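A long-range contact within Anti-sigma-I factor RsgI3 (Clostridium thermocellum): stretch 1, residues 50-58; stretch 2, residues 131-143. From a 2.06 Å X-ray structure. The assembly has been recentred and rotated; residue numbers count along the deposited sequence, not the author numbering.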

# COMPACT_ATOMS: atom_id res chain seq x y z
N TRP A 50 5.69 -9.66 10.41
CA TRP A 50 6.09 -10.99 10.93
C TRP A 50 4.87 -11.60 11.61
O TRP A 50 4.26 -10.91 12.42
CB TRP A 50 7.22 -10.82 11.91
CG TRP A 50 8.51 -10.40 11.30
CD1 TRP A 50 9.37 -11.20 10.61
CD2 TRP A 50 9.19 -9.15 11.47
NE1 TRP A 50 10.49 -10.52 10.27
CE2 TRP A 50 10.41 -9.24 10.73
CE3 TRP A 50 8.89 -7.92 12.07
CZ2 TRP A 50 11.33 -8.18 10.65
CZ3 TRP A 50 9.79 -6.85 11.95
CH2 TRP A 50 10.98 -6.97 11.22
N THR A 51 4.46 -12.79 11.19
CA THR A 51 3.36 -13.53 11.86
C THR A 51 3.71 -15.00 12.12
O THR A 51 4.49 -15.60 11.38
CB THR A 51 2.09 -13.47 11.04
OG1 THR A 51 2.36 -14.20 9.85
CG2 THR A 51 1.60 -12.06 10.79
N GLY A 52 3.25 -15.51 13.25
CA GLY A 52 3.31 -16.92 13.60
C GLY A 52 2.77 -17.10 14.99
O GLY A 52 1.77 -16.38 15.34
N LYS A 53 3.48 -17.92 15.76
CA LYS A 53 3.12 -18.25 17.16
C LYS A 53 4.39 -18.19 17.97
O LYS A 53 5.49 -18.57 17.44
CB LYS A 53 2.44 -19.62 17.19
CG LYS A 53 1.08 -19.63 16.52
CD LYS A 53 0.60 -21.04 16.28
CE LYS A 53 -0.84 -21.16 15.83
NZ LYS A 53 -1.69 -20.16 16.50
N VAL A 54 4.30 -17.65 19.16
CA VAL A 54 5.38 -17.65 20.17
C VAL A 54 4.96 -18.63 21.28
O VAL A 54 3.71 -18.79 21.48
CB VAL A 54 5.68 -16.24 20.67
CG1 VAL A 54 4.48 -15.59 21.35
CG2 VAL A 54 6.87 -16.19 21.59
N GLU A 55 5.94 -19.34 21.88
CA GLU A 55 5.75 -20.38 22.94
C GLU A 55 6.61 -20.05 24.15
O GLU A 55 7.82 -20.24 24.15
CB GLU A 55 6.02 -21.77 22.43
CG GLU A 55 6.19 -22.81 23.53
CD GLU A 55 6.07 -24.23 23.00
OE1 GLU A 55 5.55 -24.39 21.86
OE2 GLU A 55 6.50 -25.17 23.73
N PRO A 56 6.05 -19.42 25.19
CA PRO A 56 6.88 -19.11 26.34
C PRO A 56 7.35 -20.42 27.02
O PRO A 56 6.74 -21.50 26.84
CB PRO A 56 5.94 -18.31 27.26
CG PRO A 56 4.58 -18.80 26.85
CD PRO A 56 4.63 -19.06 25.37
N ARG A 57 8.48 -20.33 27.73
CA ARG A 57 9.02 -21.52 28.44
C ARG A 57 8.33 -21.65 29.82
O ARG A 57 8.19 -22.81 30.27
CB ARG A 57 10.54 -21.40 28.62
CG ARG A 57 11.35 -21.24 27.33
CD ARG A 57 12.68 -20.61 27.73
NE ARG A 57 13.75 -20.87 26.78
CZ ARG A 57 14.40 -19.94 26.05
NH1 ARG A 57 14.11 -18.65 26.17
NH2 ARG A 57 15.36 -20.31 25.22
N TYR A 58 7.95 -20.51 30.45
CA TYR A 58 7.42 -20.39 31.83
C TYR A 58 5.98 -19.83 31.87
O TYR A 58 5.61 -19.05 30.97
CB TYR A 58 8.37 -19.47 32.58
CG TYR A 58 9.84 -19.80 32.40
CD1 TYR A 58 10.39 -21.00 32.83
CD2 TYR A 58 10.69 -18.87 31.82
CE1 TYR A 58 11.75 -21.26 32.67
CE2 TYR A 58 12.05 -19.11 31.69
CZ TYR A 58 12.58 -20.31 32.12
OH TYR A 58 13.92 -20.50 31.93
N LYS A 131 16.33 -11.25 29.94
CA LYS A 131 15.88 -10.47 28.79
C LYS A 131 16.73 -10.97 27.63
O LYS A 131 17.93 -10.84 27.75
CB LYS A 131 16.10 -8.99 29.03
CG LYS A 131 15.46 -8.10 27.97
CD LYS A 131 15.92 -6.68 28.08
CE LYS A 131 15.21 -5.75 27.11
NZ LYS A 131 15.57 -4.33 27.36
N GLU A 132 16.11 -11.55 26.60
CA GLU A 132 16.83 -11.88 25.36
C GLU A 132 15.97 -11.48 24.16
O GLU A 132 14.76 -11.35 24.36
CB GLU A 132 17.11 -13.39 25.41
CG GLU A 132 15.88 -14.22 25.65
CD GLU A 132 16.02 -15.74 25.53
OE1 GLU A 132 17.15 -16.20 25.53
OE2 GLU A 132 14.97 -16.48 25.45
N ILE A 133 16.59 -11.33 22.98
CA ILE A 133 16.00 -11.60 21.64
C ILE A 133 15.16 -12.86 21.68
O ILE A 133 15.67 -13.94 21.99
CB ILE A 133 17.09 -11.69 20.55
CG1 ILE A 133 17.89 -10.40 20.37
CG2 ILE A 133 16.45 -12.13 19.24
CD1 ILE A 133 17.07 -9.27 19.70
N ILE A 134 13.91 -12.80 21.24
CA ILE A 134 13.09 -14.03 21.30
C ILE A 134 13.72 -15.00 20.33
O ILE A 134 13.77 -14.74 19.12
CB ILE A 134 11.59 -13.83 21.01
CG1 ILE A 134 10.95 -12.77 21.89
CG2 ILE A 134 10.84 -15.16 21.12
CD1 ILE A 134 9.44 -12.68 21.76
N PRO A 135 14.11 -16.21 20.77
CA PRO A 135 14.82 -17.12 19.89
C PRO A 135 13.95 -18.01 19.02
O PRO A 135 12.76 -18.10 19.27
CB PRO A 135 15.62 -17.95 20.90
CG PRO A 135 14.68 -18.05 22.05
CD PRO A 135 14.03 -16.69 22.16
N SER A 136 14.56 -18.61 17.99
CA SER A 136 13.85 -19.33 16.92
C SER A 136 13.20 -20.56 17.50
O SER A 136 12.19 -20.99 16.93
CB SER A 136 14.73 -19.74 15.75
OG SER A 136 15.86 -20.45 16.20
N SER A 137 13.77 -21.13 18.54
CA SER A 137 13.26 -22.37 19.20
C SER A 137 11.86 -22.11 19.74
O SER A 137 11.11 -23.05 19.76
CB SER A 137 14.13 -22.84 20.33
OG SER A 137 14.44 -21.75 21.19
N GLN A 138 11.53 -20.86 20.10
CA GLN A 138 10.19 -20.51 20.66
C GLN A 138 9.25 -19.87 19.62
O GLN A 138 8.22 -19.32 20.05
CB GLN A 138 10.34 -19.50 21.79
CG GLN A 138 11.42 -19.81 22.81
CD GLN A 138 11.36 -21.23 23.31
OE1 GLN A 138 12.37 -21.93 23.32
NE2 GLN A 138 10.16 -21.68 23.64
N LEU A 139 9.58 -19.88 18.33
CA LEU A 139 8.79 -19.16 17.30
C LEU A 139 8.46 -20.08 16.13
O LEU A 139 9.38 -20.74 15.61
CB LEU A 139 9.55 -17.93 16.79
CG LEU A 139 9.92 -16.85 17.80
CD1 LEU A 139 10.97 -15.95 17.20
CD2 LEU A 139 8.73 -16.01 18.26
N TYR A 140 7.21 -20.06 15.70
CA TYR A 140 6.64 -20.96 14.67
C TYR A 140 6.03 -20.09 13.59
O TYR A 140 5.16 -19.29 13.88
CB TYR A 140 5.55 -21.87 15.26
CG TYR A 140 6.07 -22.75 16.37
CD1 TYR A 140 6.33 -22.22 17.64
CD2 TYR A 140 6.40 -24.08 16.11
CE1 TYR A 140 6.87 -23.01 18.64
CE2 TYR A 140 6.94 -24.88 17.10
CZ TYR A 140 7.16 -24.34 18.36
OH TYR A 140 7.71 -25.16 19.29
N PRO A 141 6.46 -20.23 12.33
CA PRO A 141 6.03 -19.30 11.30
C PRO A 141 4.59 -19.60 10.98
O PRO A 141 4.19 -20.70 11.15
CB PRO A 141 6.94 -19.57 10.09
CG PRO A 141 7.54 -20.95 10.37
CD PRO A 141 7.54 -21.13 11.88
N SER A 142 3.83 -18.63 10.49
CA SER A 142 2.48 -18.94 10.00
C SER A 142 2.70 -19.55 8.62
O SER A 142 3.74 -19.29 8.06
CB SER A 142 1.55 -17.77 10.02
OG SER A 142 2.15 -16.70 9.37
N ASP A 143 1.77 -20.35 8.14
CA ASP A 143 1.58 -20.65 6.70
C ASP A 143 0.18 -20.10 6.41
O ASP A 143 -0.23 -19.12 7.09
CB ASP A 143 1.85 -22.13 6.40
CG ASP A 143 1.90 -22.99 7.66
OD1 ASP A 143 0.82 -23.28 8.23
OD2 ASP A 143 3.02 -23.31 8.11
O HOH W 1 17.26 -18.64 24.94

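The two stretches pair as antiparallel strands, burying 618 Å² between them. Most of the backbone polar groups that face across the pairing are satisfied there. Lys-53 and Tyr-140 form the hydrogen-bonded pair: Lys-53 N donates to Tyr-140 O at 2.9 Å, and Tyr-140 N donates to Lys-53 O at 2.9 Å. On one flank, Ser-142 N donates to Thr-51 O at 3.2 Å. On the other, Glu-55 N donates to Gln-138 O at 2.9 Å.

The ladder then passes from backbone to side chain. Glu-55 O accepts from the amide of Gln-138, with NE2 at 2.8 Å. Gln-138 thus offers its backbone carbonyl and its side-chain NE2 to the same residue, with chi1 and chi2 both m. Its remaining amide atom is also satisfied, since Ser-137 OG donates to Gln-138 OE1 at 3.0 Å. Gln-138 N donates to Pro-135 O at 3.1 Å, within the turn that leads into the strand.

Gly-52 sits where the chain turns a corner. Its CA lies 3.0 Å from Tyr-140 O, a CA-H...O contact. A CB here would point toward the partner strand and fall 1.9 Å from Tyr-140 O, so the absence of a side chain permits this close approach. Similar contacts join Leu-139 CA to Lys-53 O at 3.4 Å and Val-54 CA to Gln-138 O at 3.3 Å. These carbonyls also accept N-H hydrogen bonds.

Beside the corner, the hydroxyls of Thr-51 and Ser-142 hydrogen-bond to each other, OG1 to OG, at 2.6 Å. Both residues have chi1 in the p well.

Val-54 and Leu-139 share one face of the sheet and are buried. Val-54 CG2 packs 3.8 Å from Leu-139 CD2 and 4.1 Å from Ile-134 CG2. These branched hydrocarbon chains suit a buried, apolar contact. Lys-53 and Tyr-140 occupy the other face, their CB atoms 4.3 Å apart. The end of Lys-53 leads away, and its NZ is hydrogen-bonded elsewhere in the structure.

Arg-57 lies beyond the strand pairing, and its long side chain brings the guanidinium to stretch 2. Arg-57 NH1 forms a salt bridge and a very short hydrogen bond with Glu-132 OE2, at 2.4 Å. Glu-132 OE2 lies at the edge of the guanidinium, near its plane, where the N-H groups point. Water 1 adds a second link: it accepts from Arg-57 NH2 at 2.5 Å and donates to Glu-132 OE1 at 2.5 Å. Gln-138 OE1 lies over one face of the guanidinium, 3.9 Å from Arg-57 NE.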